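Local structure of bifunctional pinoresinol-lariciresinol reductase 1 (Thuja plicata, 1QYD) at residues 218-223 against 292-297; 156-161 against 191-196; 87-92 against 132-137. The protein reduces pinoresinol to lariciresinol and (-)-lariciresinol to (+)-secoisolariciresinol in lignan biosynthesis, taking the 4R-hydride of NADPH. All coordinates share one frame; numbering follows the deposited sequence.

Contacts 1 and 2 are buried neighbours, their centres 11 Å apart, whereas contact 3 is only partly buried and its centre lies 26 Å from that of contact 1 and 19 Å from that of contact 2. The first two share a framework: I220 N probably hydrogen-bonds to S156 O, and I193 touches R221 and P222. Both pair parallel strands, but contact 1 adds a glutamate that caps a helix, while contact 2 relies on backbone bonds and a methionine laid on an indole. Contact 3 joins a loop to helix 133-147, with a single side-chain hydrogen bond and a leucine resting on a threonine, beside the inferred catalytic lysine K138.

Contact 1: residues 218-223 against 292-297; sequences MYIRPP and EATKLY
E292 reaches R221 through a bent side chain: CG stands anti to the backbone N (chi1 -162°), and a turned chi2 of -76° then sets CD over the first turn of helix 293-296. There OE1 collects three donors. R221 N comes from above the carboxylate plane at 2.9 Å from E292 OE1, in a nearly straight bond. T294 N lies 2.8 Å from E292 OE1, tilted out of the plane on the opposite face from R221 N, and T294 OG1 uses the syn lone pair of the same oxygen. E292 OE2 takes a weak bond from K295 N. One buried carboxylate thus ties the chain leaving strand 217-219 to the open N-H groups of a helix start, whose dipole would be expected to stabilise its negative charge.

Beside it, A293 N donates to Y219 O at 2.6 Å, the bond that goes with the parallel bridge of Y219 and E292. A293 points its methyl between two apolar side chains: A293 CB is 3.7 Å from M218 SD and 3.7 Å from I220 CG1. M218 extends on toward L296, though the placement of its methyl is uncertain. Farther along, P223 CD and T294 CG2 meet tip to tip at 3.9 Å.

Y203 of helix 197-207 packs on I220, T294 and Y297. The guanidinium of R221 leads away from E292, bonding to the carbonyls of F284 and L281 and forming cation-pi contacts with Y282 and F284. Strands 217-219 and 290-292 are the central and one outer member of the three-stranded parallel sheet begun by 154-156; the contact is a strand-to-helix junction in which a glutamate N-cap closes the helix start against the neighbouring parallel strand.

Contact 2: residues 156-161 against 191-196; sequences SSNMFA and KGIWVD
V195 N donates to M159 O at 2.6 Å, in a bond nearly aligned with the carbonyl of M159. A161 N then bonds to V195 O at 3.0 Å, but arrives from well above that carbonyl's plane, as the chain turns from strand 159-160 into helix 161-164. A third bond, M159 N to I193 O, is weak at 3.4 Å. M159 thus uses its N and O on I193 O and V195 N, the two neighbours of its bridge partner W194, and F160 CA adds a CA-H...O contact to V195 O.

These bonds register two parallel bridges, M159 with W194 and F160 with V195, in the mixed sheet where strand 191-195 lies between 159-160 and the antiparallel 226-228. Both paired strands end at helix N-caps, F160 before 161-164 and D196 before 197-207. F160 and V195 share one face of the sheet; the side chains of F160 and I16, the latter inferred to bind NADP(+), are about 4 Å apart. M159 and W194 occupy the other face, where the side chains of M159 and H271, inferred to bind substrate, are about 7 Å apart.

On that face M159 and W194 lie side by side, pointing the same way. A bend at chi3 (-80°) sets M159 CE over the indole, 3.7 Å from the centroid of the W194 six-membered ring and 16° from its normal, a CH-pi contact. M159 SD stands over the same ring at 4.1 Å, a Met-aromatic contact, so both atoms cover one face. F164 touches M159 and W194 too, and W194 NE1 is held by the carbonyl of L227. On the face of F160 and V195, V200 of helix 197-207 covers V195 and also touches S157 of the preceding loop. N158, in the loop before strand 159-160, crosses I193, its CB 3.9 Å from I193 CB.

Contact 3: residues 87-92 against 132-137; sequences GVLSHH and SITFID
L89 lays its CB and CD1 slantwise against T134. L89 CD1 comes 3.4 Å from T134 OG1 and 3.7 Å from T134 CG2, so the methyl rests beside both branches of the threonine. L89 CG, anti to the carbonyl carbon (chi1 -73°), is 4.1 Å from T134 OG1. The contact joins two parts of the Rossmann-type fold: the loop that follows strand 79-82 of the parallel sheet, and the first turn of helix 133-147. That helix also carries K138, the inferred proton acceptor, and the side chain of T134 lies about 4 Å from that of K138. The L89 side chain sits about 6 Å from that of Y15 in the glycine-rich segment inferred to bind NADP(+), consistent with the loop lying near the cofactor site.

L89 itself has a left-handed helical backbone (phi 62°, psi 39°), and the loop turns there to present S90 to the helix. S90 OG donates to D137 OD2 at 3.0 Å, on the syn lone pair of the carboxylate. S90 is poorly ordered, so this bond should be read with some caution. L89 O also lies close to D137 OD2, an approach of two acceptors and no bond. D137 is placed on the loop side of the helix, its backbone N bonded to I133 O, and I93 and L94 pack on it as well.

I133 also meets S90, from the same helix. H91 points away from the helix and packs on E264 of the second subunit, which places this loop near the dimer contact. I133 CD1 is 4.0 Å from S90 OG, and I133 CG2 lies 3.9 Å from V88 O.

Contact 1: residues 218-223 against 292-297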
loop_
_atom_site.group_PDB
_atom_site.type_symbol
_atom_site.label_atom_id
_atom_site.label_comp_id
_atom_site.label_asym_id
_atom_site.label_seq_id
_atom_site.Cartn_x
_atom_site.Cartn_y
_atom_site.Cartn_z
ATOM N N MET A 218 -6.580 -13.842 -21.441
ATOM C CA MET A 218 -7.760 -13.703 -22.277
ATOM C C MET A 218 -8.071 -12.243 -22.426
ATOM O O MET A 218 -8.509 -11.611 -21.471
ATOM C CB MET A 218 -8.970 -14.397 -21.659
ATOM C CG MET A 218 -10.104 -14.328 -22.656
ATOM S SD MET A 218 -11.700 -14.650 -21.903
ATOM C CE MET A 218 -12.079 -15.947 -22.998
ATOM N N TYR A 219 -7.811 -11.702 -23.612
ATOM C CA TYR A 219 -8.104 -10.312 -23.944
ATOM C C TYR A 219 -9.524 -10.204 -24.498
ATOM O O TYR A 219 -9.986 -11.067 -25.241
ATOM C CB TYR A 219 -7.124 -9.795 -24.995
ATOM C CG TYR A 219 -5.655 -9.723 -24.579
ATOM C CD1 TYR A 219 -5.242 -8.793 -23.631
ATOM C CD2 TYR A 219 -4.705 -10.576 -25.148
ATOM C CE1 TYR A 219 -3.894 -8.721 -23.261
ATOM C CE2 TYR A 219 -3.363 -10.508 -24.780
ATOM C CZ TYR A 219 -2.962 -9.579 -23.839
ATOM O OH TYR A 219 -1.632 -9.492 -23.475
ATOM N N ILE A 220 -10.313 -9.211 -24.100
ATOM C CA ILE A 220 -11.599 -8.998 -24.743
ATOM C C ILE A 220 -11.247 -7.743 -25.541
ATOM O O ILE A 220 -10.801 -6.709 -25.006
ATOM C CB ILE A 220 -12.706 -8.719 -23.727
ATOM C CG1 ILE A 220 -12.745 -9.716 -22.572
ATOM C CG2 ILE A 220 -14.000 -8.821 -24.513
ATOM C CD1 ILE A 220 -13.983 -9.694 -21.657
ATOM N N ARG A 221 -11.328 -7.944 -26.871
ATOM C CA ARG A 221 -10.969 -6.914 -27.848
ATOM C C ARG A 221 -12.050 -6.789 -28.886
ATOM O O ARG A 221 -11.740 -7.035 -30.054
ATOM C CB ARG A 221 -9.636 -7.262 -28.558
ATOM C CG ARG A 221 -8.435 -6.689 -27.862
ATOM C CD ARG A 221 -7.149 -6.943 -28.599
ATOM N NE ARG A 221 -6.098 -6.224 -27.886
ATOM C CZ ARG A 221 -4.801 -6.281 -28.218
ATOM N NH1 ARG A 221 -4.321 -7.006 -29.235
ATOM N NH2 ARG A 221 -3.963 -5.541 -27.516
ATOM N N PRO A 222 -13.327 -6.466 -28.576
ATOM C CA PRO A 222 -14.460 -6.758 -29.445
ATOM C C PRO A 222 -14.261 -5.829 -30.601
ATOM O O PRO A 222 -14.015 -4.642 -30.389
ATOM C CB PRO A 222 -15.682 -6.441 -28.698
ATOM C CG PRO A 222 -15.182 -6.300 -27.296
ATOM C CD PRO A 222 -13.788 -5.705 -27.432
ATOM N N PRO A 223 -14.232 -6.377 -31.821
ATOM C CA PRO A 223 -13.754 -5.672 -33.015
ATOM C C PRO A 223 -14.325 -4.248 -33.156
ATOM O O PRO A 223 -13.589 -3.253 -33.218
ATOM C CB PRO A 223 -14.150 -6.621 -34.118
ATOM C CG PRO A 223 -14.202 -7.999 -33.466
ATOM C CD PRO A 223 -14.811 -7.690 -32.134
ATOM N N GLU A 292 -8.160 -14.146 -27.544
ATOM C CA GLU A 292 -9.144 -13.072 -27.594
ATOM C C GLU A 292 -10.514 -13.672 -27.244
ATOM O O GLU A 292 -10.948 -14.658 -27.845
ATOM C CB GLU A 292 -9.178 -12.472 -28.998
ATOM C CG GLU A 292 -9.814 -11.084 -29.163
ATOM C CD GLU A 292 -11.336 -10.950 -29.132
ATOM O OE1 GLU A 292 -11.887 -10.546 -28.102
ATOM O OE2 GLU A 292 -11.959 -11.224 -30.155
ATOM N N ALA A 293 -11.248 -13.063 -26.309
ATOM C CA ALA A 293 -12.521 -13.570 -25.859
ATOM C C ALA A 293 -13.621 -13.690 -26.877
ATOM O O ALA A 293 -14.397 -14.635 -26.824
ATOM C CB ALA A 293 -13.028 -12.708 -24.750
ATOM N N THR A 294 -13.649 -12.759 -27.835
ATOM C CA THR A 294 -14.691 -12.685 -28.866
ATOM C C THR A 294 -14.482 -13.622 -30.037
ATOM O O THR A 294 -15.474 -14.088 -30.596
ATOM C CB THR A 294 -14.788 -11.247 -29.347
ATOM O OG1 THR A 294 -14.992 -10.523 -28.140
ATOM C CG2 THR A 294 -15.862 -10.964 -30.379
ATOM N N LYS A 295 -13.226 -13.919 -30.412
ATOM C CA LYS A 295 -12.902 -14.930 -31.418
ATOM C C LYS A 295 -13.409 -16.306 -30.975
ATOM O O LYS A 295 -14.144 -16.983 -31.701
ATOM C CB LYS A 295 -11.382 -15.051 -31.639
ATOM C CG LYS A 295 -10.659 -14.153 -32.647
ATOM C CD LYS A 295 -9.143 -14.389 -32.519
ATOM C CE LYS A 295 -8.359 -13.483 -33.489
ATOM N NZ LYS A 295 -6.909 -13.644 -33.431
ATOM N N LEU A 296 -13.008 -16.695 -29.750
ATOM C CA LEU A 296 -13.375 -17.953 -29.095
ATOM C C LEU A 296 -14.868 -18.180 -28.938
ATOM O O LEU A 296 -15.391 -19.266 -29.219
ATOM C CB LEU A 296 -12.783 -18.024 -27.706
ATOM C CG LEU A 296 -11.308 -18.193 -27.486
ATOM C CD1 LEU A 296 -10.928 -17.552 -26.159
ATOM C CD2 LEU A 296 -10.975 -19.664 -27.575
ATOM N N TYR A 297 -15.575 -17.144 -28.473
ATOM C CA TYR A 297 -16.990 -17.319 -28.247
ATOM C C TYR A 297 -17.684 -16.393 -29.217
ATOM O O TYR A 297 -18.107 -15.294 -28.853
ATOM C CB TYR A 297 -17.298 -16.994 -26.772
ATOM C CG TYR A 297 -16.317 -17.700 -25.869
ATOM C CD1 TYR A 297 -16.249 -19.097 -25.807
ATOM C CD2 TYR A 297 -15.373 -16.933 -25.204
ATOM C CE1 TYR A 297 -15.214 -19.713 -25.091
ATOM C CE2 TYR A 297 -14.347 -17.547 -24.493
ATOM C CZ TYR A 297 -14.262 -18.926 -24.434
ATOM O OH TYR A 297 -13.233 -19.501 -23.707
#

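Contact 2: residues 156-161 against 191-196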
loop_
_atom_site.group_PDB
_atom_site.type_symbol
_atom_site.label_atom_id
_atom_site.label_comp_id
_atom_site.label_asym_id
_atom_site.label_seq_id
_atom_site.Cartn_x
_atom_site.Cartn_y
_atom_site.Cartn_z
ATOM N N SER A 156 -7.916 -10.031 -19.019
ATOM C CA SER A 156 -7.595 -8.631 -19.336
ATOM C C SER A 156 -8.714 -8.199 -20.271
ATOM O O SER A 156 -8.857 -8.690 -21.389
ATOM C CB SER A 156 -6.292 -8.560 -20.047
ATOM O OG SER A 156 -5.948 -7.204 -20.006
ATOM N N SER A 157 -9.560 -7.318 -19.758
ATOM C CA SER A 157 -10.834 -7.022 -20.378
ATOM C C SER A 157 -11.089 -5.568 -20.770
ATOM O O SER A 157 -12.103 -5.217 -21.354
ATOM C CB SER A 157 -11.866 -7.534 -19.403
ATOM O OG SER A 157 -11.811 -6.782 -18.194
ATOM N N ASN A 158 -10.139 -4.717 -20.394
ATOM C CA ASN A 158 -10.033 -3.296 -20.729
ATOM C C ASN A 158 -10.967 -2.280 -20.061
ATOM O O ASN A 158 -11.058 -2.263 -18.827
ATOM C CB ASN A 158 -10.099 -3.173 -22.282
ATOM C CG ASN A 158 -8.953 -3.925 -22.978
ATOM O OD1 ASN A 158 -9.161 -4.797 -23.841
ATOM N ND2 ASN A 158 -7.713 -3.614 -22.585
ATOM N N MET A 159 -11.630 -1.379 -20.790
ATOM C CA MET A 159 -12.407 -0.335 -20.162
ATOM C C MET A 159 -13.836 -0.748 -20.070
ATOM O O MET A 159 -14.403 -1.210 -21.064
ATOM C CB MET A 159 -12.348 0.986 -20.944
ATOM C CG MET A 159 -10.997 1.686 -20.877
ATOM S SD MET A 159 -10.989 3.280 -21.720
ATOM C CE MET A 159 -10.804 2.637 -23.338
ATOM N N PHE A 160 -14.406 -0.591 -18.865
ATOM C CA PHE A 160 -15.819 -0.884 -18.715
ATOM C C PHE A 160 -16.480 0.371 -19.258
ATOM O O PHE A 160 -16.084 1.488 -18.948
ATOM C CB PHE A 160 -16.247 -1.088 -17.242
ATOM C CG PHE A 160 -15.488 -2.119 -16.401
ATOM C CD1 PHE A 160 -15.121 -3.365 -16.916
ATOM C CD2 PHE A 160 -15.122 -1.775 -15.094
ATOM C CE1 PHE A 160 -14.379 -4.237 -16.108
ATOM C CE2 PHE A 160 -14.383 -2.652 -14.300
ATOM C CZ PHE A 160 -14.008 -3.884 -14.806
ATOM N N ALA A 161 -17.466 0.211 -20.126
ATOM C CA ALA A 161 -18.132 1.331 -20.757
ATOM C C ALA A 161 -18.837 2.270 -19.773
ATOM O O ALA A 161 -18.805 3.484 -19.923
ATOM C CB ALA A 161 -19.080 0.727 -21.728
ATOM N N LYS A 191 -6.325 4.539 -30.124
ATOM C CA LYS A 191 -7.353 3.547 -29.911
ATOM C C LYS A 191 -7.410 2.950 -28.509
ATOM O O LYS A 191 -6.401 2.712 -27.837
ATOM C CB LYS A 191 -7.135 2.467 -30.955
ATOM C CG LYS A 191 -7.360 3.024 -32.366
ATOM C CD LYS A 191 -8.833 3.177 -32.619
ATOM C CE LYS A 191 -8.969 3.559 -34.057
ATOM N NZ LYS A 191 -10.301 3.199 -34.506
ATOM N N GLY A 192 -8.666 2.773 -28.092
ATOM C CA GLY A 192 -9.043 2.189 -26.813
ATOM C C GLY A 192 -10.104 1.102 -27.026
ATOM O O GLY A 192 -10.630 0.915 -28.134
ATOM N N ILE A 193 -10.416 0.334 -25.977
ATOM C CA ILE A 193 -11.385 -0.734 -26.121
ATOM C C ILE A 193 -12.360 -0.494 -25.001
ATOM O O ILE A 193 -11.985 -0.113 -23.905
ATOM C CB ILE A 193 -10.625 -2.111 -26.044
ATOM C CG1 ILE A 193 -9.679 -2.189 -27.224
ATOM C CG2 ILE A 193 -11.568 -3.306 -26.125
ATOM C CD1 ILE A 193 -8.815 -3.407 -27.210
ATOM N N TRP A 194 -13.637 -0.674 -25.248
ATOM C CA TRP A 194 -14.638 -0.267 -24.299
ATOM C C TRP A 194 -15.603 -1.450 -24.194
ATOM O O TRP A 194 -16.060 -1.892 -25.261
ATOM C CB TRP A 194 -15.295 1.002 -24.870
ATOM C CG TRP A 194 -14.400 2.175 -25.318
ATOM C CD1 TRP A 194 -13.672 2.114 -26.484
ATOM C CD2 TRP A 194 -14.208 3.364 -24.672
ATOM N NE1 TRP A 194 -13.004 3.228 -26.587
ATOM C CE2 TRP A 194 -13.300 3.993 -25.535
ATOM C CE3 TRP A 194 -14.637 4.028 -23.526
ATOM C CZ2 TRP A 194 -12.811 5.267 -25.271
ATOM C CZ3 TRP A 194 -14.147 5.318 -23.260
ATOM C CH2 TRP A 194 -13.241 5.932 -24.120
ATOM N N VAL A 195 -15.909 -2.030 -22.991
ATOM C CA VAL A 195 -16.771 -3.218 -22.868
ATOM C C VAL A 195 -17.867 -3.166 -21.796
ATOM O O VAL A 195 -17.686 -2.763 -20.652
ATOM C CB VAL A 195 -15.904 -4.506 -22.612
ATOM C CG1 VAL A 195 -16.760 -5.760 -22.729
ATOM C CG2 VAL A 195 -14.851 -4.690 -23.701
ATOM N N ASP A 196 -19.072 -3.584 -22.180
ATOM C CA ASP A 196 -20.205 -3.593 -21.267
ATOM C C ASP A 196 -19.853 -4.568 -20.175
ATOM O O ASP A 196 -19.286 -5.639 -20.426
ATOM C CB ASP A 196 -21.469 -4.042 -22.003
ATOM C CG ASP A 196 -22.749 -4.215 -21.177
ATOM O OD1 ASP A 196 -22.928 -3.541 -20.155
ATOM O OD2 ASP A 196 -23.590 -5.033 -21.576
#

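Contact 3: residues 87-92 against 132-137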
loop_
_atom_site.group_PDB
_atom_site.type_symbol
_atom_site.label_atom_id
_atom_site.label_comp_id
_atom_site.label_asym_id
_atom_site.label_seq_id
_atom_site.Cartn_x
_atom_site.Cartn_y
_atom_site.Cartn_z
ATOM N N GLY A 87 -10.278 0.574 -3.196
ATOM C CA GLY A 87 -9.590 1.861 -3.227
ATOM C C GLY A 87 -8.314 1.915 -4.049
ATOM O O GLY A 87 -8.284 1.709 -5.265
ATOM N N VAL A 88 -7.235 2.198 -3.319
ATOM C CA VAL A 88 -5.868 2.312 -3.829
ATOM C C VAL A 88 -5.427 1.150 -4.755
ATOM O O VAL A 88 -4.424 1.257 -5.467
ATOM C CB VAL A 88 -4.940 2.445 -2.576
ATOM C CG1 VAL A 88 -3.530 2.764 -3.034
ATOM C CG2 VAL A 88 -5.452 3.521 -1.609
ATOM N N LEU A 89 -6.236 0.060 -4.786
ATOM C CA LEU A 89 -6.064 -1.214 -5.496
ATOM C C LEU A 89 -4.813 -1.964 -5.029
ATOM O O LEU A 89 -4.084 -2.637 -5.771
ATOM C CB LEU A 89 -6.010 -0.951 -7.006
ATOM C CG LEU A 89 -7.321 -0.577 -7.685
ATOM C CD1 LEU A 89 -7.040 -0.109 -9.108
ATOM C CD2 LEU A 89 -8.270 -1.777 -7.649
ATOM N N SER A 90 -4.643 -1.839 -3.704
ATOM C CA SER A 90 -3.479 -2.341 -3.025
ATOM C C SER A 90 -3.787 -3.233 -1.844
ATOM O O SER A 90 -3.380 -4.395 -1.850
ATOM C CB SER A 90 -2.615 -1.142 -2.603
ATOM O OG SER A 90 -1.226 -1.447 -2.703
ATOM N N HIS A 91 -4.533 -2.681 -0.865
ATOM C CA HIS A 91 -4.970 -3.288 0.399
ATOM C C HIS A 91 -5.802 -4.568 0.275
ATOM O O HIS A 91 -5.834 -5.414 1.167
ATOM C CB HIS A 91 -5.685 -2.117 1.095
ATOM C CG HIS A 91 -6.554 -2.226 2.349
ATOM N ND1 HIS A 91 -7.691 -2.891 2.566
ATOM C CD2 HIS A 91 -6.280 -1.504 3.487
ATOM C CE1 HIS A 91 -8.093 -2.583 3.781
ATOM N NE2 HIS A 91 -7.243 -1.749 4.335
ATOM N N HIS A 92 -6.376 -4.775 -0.903
ATOM C CA HIS A 92 -7.346 -5.821 -1.170
ATOM C C HIS A 92 -6.999 -6.696 -2.357
ATOM O O HIS A 92 -7.593 -7.759 -2.542
ATOM C CB HIS A 92 -8.720 -5.154 -1.367
ATOM C CG HIS A 92 -8.582 -3.656 -1.619
ATOM N ND1 HIS A 92 -7.894 -3.097 -2.608
ATOM C CD2 HIS A 92 -9.028 -2.678 -0.777
ATOM C CE1 HIS A 92 -7.902 -1.815 -2.366
ATOM N NE2 HIS A 92 -8.578 -1.562 -1.274
ATOM N N SER A 132 1.063 3.004 -10.941
ATOM C CA SER A 132 1.929 1.934 -11.392
ATOM C C SER A 132 1.845 0.764 -10.376
ATOM O O SER A 132 2.144 -0.373 -10.731
ATOM C CB SER A 132 3.306 2.565 -11.488
ATOM O OG SER A 132 4.264 1.636 -11.934
ATOM N N ILE A 133 1.428 1.026 -9.111
ATOM C CA ILE A 133 1.180 0.106 -7.986
ATOM C C ILE A 133 0.174 -0.995 -8.281
ATOM O O ILE A 133 0.349 -2.148 -7.911
ATOM C CB ILE A 133 0.746 1.011 -6.801
ATOM C CG1 ILE A 133 1.863 0.922 -5.779
ATOM C CG2 ILE A 133 -0.609 0.660 -6.185
ATOM C CD1 ILE A 133 1.941 -0.361 -4.900
ATOM N N THR A 134 -0.903 -0.660 -8.971
ATOM C CA THR A 134 -1.937 -1.605 -9.335
ATOM C C THR A 134 -1.326 -2.726 -10.156
ATOM O O THR A 134 -1.578 -3.909 -9.907
ATOM C CB THR A 134 -3.008 -0.816 -10.126
ATOM O OG1 THR A 134 -3.596 0.056 -9.168
ATOM C CG2 THR A 134 -4.081 -1.653 -10.778
ATOM N N PHE A 135 -0.464 -2.347 -11.108
ATOM C CA PHE A 135 0.084 -3.339 -12.003
ATOM C C PHE A 135 1.212 -4.048 -11.286
ATOM O O PHE A 135 1.472 -5.209 -11.595
ATOM C CB PHE A 135 0.535 -2.644 -13.316
ATOM C CG PHE A 135 -0.602 -1.820 -13.938
ATOM C CD1 PHE A 135 -0.487 -0.419 -14.017
ATOM C CD2 PHE A 135 -1.793 -2.441 -14.351
ATOM C CE1 PHE A 135 -1.553 0.346 -14.490
ATOM C CE2 PHE A 135 -2.853 -1.655 -14.822
ATOM C CZ PHE A 135 -2.731 -0.268 -14.888
ATOM N N ILE A 136 1.852 -3.400 -10.302
ATOM C CA ILE A 136 2.854 -4.052 -9.465
ATOM C C ILE A 136 2.181 -5.161 -8.626
ATOM O O ILE A 136 2.629 -6.317 -8.610
ATOM C CB ILE A 136 3.483 -3.042 -8.512
ATOM C CG1 ILE A 136 4.293 -2.017 -9.253
ATOM C CG2 ILE A 136 4.350 -3.799 -7.519
ATOM C CD1 ILE A 136 5.522 -2.595 -9.973
ATOM N N ASP A 137 1.094 -4.783 -7.917
ATOM C CA ASP A 137 0.357 -5.652 -7.029
ATOM C C ASP A 137 -0.133 -6.905 -7.685
ATOM O O ASP A 137 0.243 -7.992 -7.271
ATOM C CB ASP A 137 -0.821 -4.921 -6.468
ATOM C CG ASP A 137 -0.571 -3.882 -5.376
ATOM O OD1 ASP A 137 0.546 -3.611 -4.896
ATOM O OD2 ASP A 137 -1.583 -3.323 -5.010
#